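Local coordinates for protein ochratoxinase (Aspergillus niger, PDB 4C65) that hydrolyses the mycotoxin ochratoxin A to ochratoxin alpha and L-phenylalanine, acting as a zinc-dependent carboxypeptidase of the amidohydrolase superfamily that favours C-terminal aromatic residues, at residues M70-D75 with T337-P342; G74-Y79 with G94-R99. All coordinates share one frame; numbering follows the deposited sequence.

Interaction 1 (M70-D75 with T337-P342); sequences MHFGGD and TAPGGP
The backbone tie between these two loops runs from His71 N to Thr337 O, a hydrogen bond of 3.1 Å whose donor stands above the carbonyl plane. The same oxygen receives a CA-H...O contact from Met70. Van der Waals contacts flank this tie. The Met70 side chain, bent at chi2 (-55°) and chi3 (-69°), lies beside that of Thr337; its terminal CE makes an apolar contact of 3.6 Å with Thr337 CG2 and also rests against the carbonyl oxygens of Thr337 and Ala338. Both loops follow strands of the twisted TIM barrel, 69-70 and 331-332, and this is the end of the barrel where amidohydrolases carry their metal site: His71 binds zinc, and its ND1 makes a weak hydrogen bond to the active-site residue Asp336, just before Thr337. The imidazole lays one face over the Thr337 backbone, with Thr337 C 3.5 Å above the ring plane and displaced toward the rim. Aromatic packing is centred on Phe72. Pro339 CG sits over the middle of its ring, a CH-pi contact of 3.6 Å to the centroid and 11° off the normal. Pro339 occupies the second position of a type II turn from Ala338 to Gly341, closed by Gly341 N bonding to Ala338 O at 2.8 Å.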
loop_
_atom_site.group_PDB
_atom_site.type_symbol
_atom_site.label_atom_id
_atom_site.label_comp_id
_atom_site.label_asym_id
_atom_site.label_seq_id
_atom_site.Cartn_x
_atom_site.Cartn_y
_atom_site.Cartn_z
ATOM N N MET A 70 -18.729 19.235 24.751
ATOM C CA MET A 70 -19.328 19.406 23.439
ATOM C C MET A 70 -18.653 18.458 22.466
ATOM O O MET A 70 -17.584 17.953 22.739
ATOM C CB MET A 70 -19.156 20.846 22.972
ATOM C CG MET A 70 -19.756 21.907 23.906
ATOM S SD MET A 70 -21.498 21.646 24.248
ATOM C CE MET A 70 -22.159 22.032 22.622
ATOM N N HIS A 71 -19.306 18.167 21.356
ATOM C CA HIS A 71 -18.665 17.412 20.302
ATOM C C HIS A 71 -18.918 18.074 18.956
ATOM O O HIS A 71 -20.049 18.267 18.551
ATOM C CB HIS A 71 -19.053 15.927 20.314
ATOM C CG HIS A 71 -20.530 15.668 20.300
ATOM N ND1 HIS A 71 -21.195 15.111 21.375
ATOM C CD2 HIS A 71 -21.467 15.846 19.335
ATOM C CE1 HIS A 71 -22.479 14.973 21.079
ATOM N NE2 HIS A 71 -22.672 15.424 19.853
ATOM N N PHE A 72 -17.832 18.446 18.292
ATOM C CA PHE A 72 -17.887 19.187 17.074
ATOM C C PHE A 72 -17.973 18.221 15.914
ATOM O O PHE A 72 -17.022 18.027 15.162
ATOM C CB PHE A 72 -16.654 20.092 16.952
ATOM C CG PHE A 72 -16.811 21.430 17.640
ATOM C CD1 PHE A 72 -17.054 21.505 18.999
ATOM C CD2 PHE A 72 -16.669 22.606 16.926
ATOM C CE1 PHE A 72 -17.188 22.735 19.631
ATOM C CE2 PHE A 72 -16.798 23.825 17.550
ATOM C CZ PHE A 72 -17.045 23.892 18.913
ATOM N N GLY A 73 -19.142 17.621 15.767
ATOM C CA GLY A 73 -19.361 16.566 14.778
ATOM C C GLY A 73 -19.874 17.059 13.451
ATOM O O GLY A 73 -19.307 16.733 12.407
ATOM N N GLY A 74 -20.966 17.824 13.487
ATOM C CA GLY A 74 -21.637 18.343 12.266
ATOM C C GLY A 74 -22.155 17.301 11.293
ATOM O O GLY A 74 -22.248 17.565 10.109
ATOM N N ASP A 75 -22.489 16.122 11.823
ATOM C CA ASP A 75 -22.784 14.935 11.022
ATOM C C ASP A 75 -23.962 15.155 10.100
ATOM O O ASP A 75 -24.866 15.899 10.426
ATOM C CB ASP A 75 -23.081 13.713 11.935
ATOM C CG ASP A 75 -21.960 13.417 12.924
ATOM O OD1 ASP A 75 -21.677 14.267 13.823
ATOM O OD2 ASP A 75 -21.344 12.331 12.843
ATOM N N THR A 337 -23.337 17.387 23.746
ATOM C CA THR A 337 -24.190 17.725 22.612
ATOM C C THR A 337 -23.394 18.484 21.540
ATOM O O THR A 337 -22.252 18.873 21.747
ATOM C CB THR A 337 -25.383 18.568 23.114
ATOM O OG1 THR A 337 -26.370 18.680 22.093
ATOM C CG2 THR A 337 -24.923 19.946 23.538
ATOM N N ALA A 338 -24.017 18.686 20.386
ATOM C CA ALA A 338 -23.435 19.481 19.306
ATOM C C ALA A 338 -23.491 20.957 19.659
ATOM O O ALA A 338 -24.376 21.397 20.387
ATOM C CB ALA A 338 -24.204 19.235 18.001
ATOM N N PRO A 339 -22.551 21.744 19.124
ATOM C CA PRO A 339 -22.590 23.225 19.255
ATOM C C PRO A 339 -23.932 23.830 18.870
ATOM O O PRO A 339 -24.534 23.408 17.890
ATOM C CB PRO A 339 -21.527 23.680 18.266
ATOM C CG PRO A 339 -20.522 22.554 18.294
ATOM C CD PRO A 339 -21.315 21.291 18.462
ATOM N N GLY A 340 -24.412 24.748 19.700
ATOM C CA GLY A 340 -25.748 25.272 19.584
ATOM C C GLY A 340 -26.818 24.344 20.111
ATOM O O GLY A 340 -28.013 24.609 19.960
ATOM N N GLY A 341 -26.403 23.263 20.763
ATOM C CA GLY A 341 -27.338 22.340 21.393
ATOM C C GLY A 341 -27.919 22.923 22.667
ATOM O O GLY A 341 -27.591 24.049 23.053
ATOM N N PRO A 342 -28.805 22.165 23.333
ATOM C CA PRO A 342 -29.525 22.620 24.509
ATOM C C PRO A 342 -28.659 22.611 25.763
ATOM O O PRO A 342 -28.990 21.938 26.732
ATOM C CB PRO A 342 -30.651 21.600 24.623
ATOM C CG PRO A 342 -30.046 20.344 24.093
ATOM C CD PRO A 342 -29.181 20.793 22.953
#

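Interaction 2 (G74-Y79 with G94-R99); sequences GDDDYY and GARLAR
Arg96 reaches from helix 90-106 to the loop at Gly74 and Asp76, an example of one guanidinium satisfying acceptors of two kinds. Its chain is extended from CG to NE, carrying NE past Gly74, and chi4 (84°) then turns the guanidinium. There NH1 gives a hydrogen bond to the carbonyl oxygen of Gly74 at 2.9 Å, with that oxygen close to the guanidinium plane. NH1 also turns to the carboxylate of Asp76, meeting OD1 at 2.7 Å, and NH2 meets the same OD1 at 2.8 Å. This salt bridge is end-on but converges on a single oxygen, approached on its anti side and somewhat out of the carboxylate plane, and the carboxylate and guanidinium planes stand 88° apart. The remaining nitrogen, NE, is taken by a salt bridge to Asp128 of a neighbouring subunit, and NH2 is also hydrogen-bonded outside the two segments. On the loop side, Asp76 N bonds to Thr88 OG1, and Asp75, whose CB points away from the helix, directs OD2 to Ser84 OG. Van der Waals contact is slight: Leu97 CD2 lies 3.9 Å from Gly74 N, and Leu97 CG 4.1 Å from Gly74 CA. The charge of Arg96 is probably balanced by two carboxylates, one from each subunit, so that one side chain couples the loop following a zinc-binding histidine to an interface of the homooctamer.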
loop_
_atom_site.group_PDB
_atom_site.type_symbol
_atom_site.label_atom_id
_atom_site.label_comp_id
_atom_site.label_asym_id
_atom_site.label_seq_id
_atom_site.Cartn_x
_atom_site.Cartn_y
_atom_site.Cartn_z
ATOM N N GLY A 74 -20.966 17.824 13.487
ATOM C CA GLY A 74 -21.637 18.343 12.266
ATOM C C GLY A 74 -22.155 17.301 11.293
ATOM O O GLY A 74 -22.248 17.565 10.109
ATOM N N ASP A 75 -22.489 16.122 11.823
ATOM C CA ASP A 75 -22.784 14.935 11.022
ATOM C C ASP A 75 -23.962 15.155 10.100
ATOM O O ASP A 75 -24.866 15.899 10.426
ATOM C CB ASP A 75 -23.081 13.713 11.935
ATOM C CG ASP A 75 -21.960 13.417 12.924
ATOM O OD1 ASP A 75 -21.677 14.267 13.823
ATOM O OD2 ASP A 75 -21.344 12.331 12.843
ATOM N N ASP A 76 -23.945 14.497 8.945
ATOM C CA ASP A 76 -25.151 14.364 8.140
ATOM C C ASP A 76 -26.163 13.532 8.961
ATOM O O ASP A 76 -25.792 12.733 9.833
ATOM C CB ASP A 76 -24.884 13.645 6.805
ATOM C CG ASP A 76 -23.908 14.382 5.888
ATOM O OD1 ASP A 76 -23.888 15.613 5.833
ATOM O OD2 ASP A 76 -23.199 13.693 5.139
ATOM N N ASP A 77 -27.436 13.699 8.679
ATOM C CA ASP A 77 -28.469 13.000 9.438
ATOM C C ASP A 77 -28.781 11.579 8.905
ATOM O O ASP A 77 -29.830 11.017 9.224
ATOM C CB ASP A 77 -29.762 13.842 9.414
ATOM C CG ASP A 77 -30.716 13.487 10.537
ATOM O OD1 ASP A 77 -30.232 13.082 11.621
ATOM O OD2 ASP A 77 -31.941 13.616 10.330
ATOM N N TYR A 78 -27.875 10.996 8.124
ATOM C CA TYR A 78 -28.172 9.770 7.383
ATOM C C TYR A 78 -27.985 8.489 8.205
ATOM O O TYR A 78 -28.924 7.712 8.371
ATOM C CB TYR A 78 -27.336 9.710 6.111
ATOM C CG TYR A 78 -27.722 8.578 5.195
ATOM C CD1 TYR A 78 -28.830 8.672 4.358
ATOM C CD2 TYR A 78 -26.981 7.404 5.170
ATOM C CE1 TYR A 78 -29.184 7.623 3.514
ATOM C CE2 TYR A 78 -27.328 6.354 4.343
ATOM C CZ TYR A 78 -28.421 6.465 3.513
ATOM O OH TYR A 78 -28.744 5.414 2.697
ATOM N N TYR A 79 -26.774 8.263 8.700
ATOM C CA TYR A 79 -26.524 7.153 9.615
ATOM C C TYR A 79 -26.842 7.578 11.054
ATOM O O TYR A 79 -26.514 8.683 11.478
ATOM C CB TYR A 79 -25.068 6.698 9.548
ATOM C CG TYR A 79 -24.664 6.123 8.228
ATOM C CD1 TYR A 79 -25.113 4.877 7.832
ATOM C CD2 TYR A 79 -23.807 6.810 7.384
ATOM C CE1 TYR A 79 -24.731 4.332 6.631
ATOM C CE2 TYR A 79 -23.423 6.271 6.172
ATOM C CZ TYR A 79 -23.889 5.034 5.806
ATOM O OH TYR A 79 -23.501 4.483 4.609
ATOM N N GLY A 94 -18.239 21.176 8.845
ATOM C CA GLY A 94 -17.801 22.515 9.180
ATOM C C GLY A 94 -18.880 23.534 8.960
ATOM O O GLY A 94 -19.056 24.451 9.761
ATOM N N ALA A 95 -19.605 23.369 7.877
ATOM C CA ALA A 95 -20.682 24.277 7.559
ATOM C C ALA A 95 -21.708 24.239 8.689
ATOM O O ALA A 95 -22.151 25.283 9.158
ATOM C CB ALA A 95 -21.306 23.917 6.207
ATOM N N ARG A 96 -22.065 23.035 9.120
ATOM C CA ARG A 96 -23.082 22.862 10.151
ATOM C C ARG A 96 -22.583 23.397 11.472
ATOM O O ARG A 96 -23.330 24.064 12.207
ATOM C CB ARG A 96 -23.497 21.393 10.294
ATOM C CG ARG A 96 -24.202 20.818 9.077
ATOM C CD ARG A 96 -25.080 19.625 9.395
ATOM N NE ARG A 96 -25.627 19.047 8.180
ATOM C CZ ARG A 96 -25.005 18.167 7.386
ATOM N NH1 ARG A 96 -23.797 17.639 7.648
ATOM N NH2 ARG A 96 -25.628 17.808 6.265
ATOM N N LEU A 97 -21.315 23.130 11.779
ATOM C CA LEU A 97 -20.719 23.630 12.987
ATOM C C LEU A 97 -20.669 25.173 13.069
ATOM O O LEU A 97 -20.607 25.740 14.173
ATOM C CB LEU A 97 -19.323 23.033 13.167
ATOM C CG LEU A 97 -19.386 21.537 13.477
ATOM C CD1 LEU A 97 -18.027 20.885 13.228
ATOM C CD2 LEU A 97 -19.848 21.272 14.905
ATOM N N ALA A 98 -20.672 25.839 11.924
ATOM C CA ALA A 98 -20.647 27.277 11.898
ATOM C C ALA A 98 -21.949 27.840 12.443
ATOM O O ALA A 98 -21.923 28.803 13.205
ATOM C CB ALA A 98 -20.414 27.777 10.469
ATOM N N ARG A 99 -23.077 27.267 12.044
ATOM C CA ARG A 99 -24.372 27.620 12.593
ATOM C C ARG A 99 -24.381 27.353 14.094
ATOM O O ARG A 99 -24.783 28.192 14.859
ATOM C CB ARG A 99 -25.494 26.833 11.925
ATOM C CG ARG A 99 -26.869 27.099 12.508
ATOM C CD ARG A 99 -27.327 28.524 12.199
ATOM N NE ARG A 99 -28.678 28.816 12.663
ATOM C CZ ARG A 99 -29.789 28.485 12.029
ATOM N NH1 ARG A 99 -29.751 27.839 10.871
ATOM N NH2 ARG A 99 -30.965 28.807 12.560
#

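In the fold
From the N terminus, the chain passes through strand 60-67 and the short strand 69-70 into the loop from which both contacts start, Gly74 and Asp75 belonging to each. Interaction 2 closes first, a local loop through helix 83-87 to helix 90-106 on the outside of the barrel. Interaction 1 closes much later, once the chain has run through the parallel strands 203-206 to 331-332, so the short closure is nested within the long one, sharing Gly74 and Asp75 at its start. Leu97 joins them in space: its CD2 packs against Phe72 and Pro339. Strand ends, an early helix and the last barrel loop thus meet near a subunit boundary.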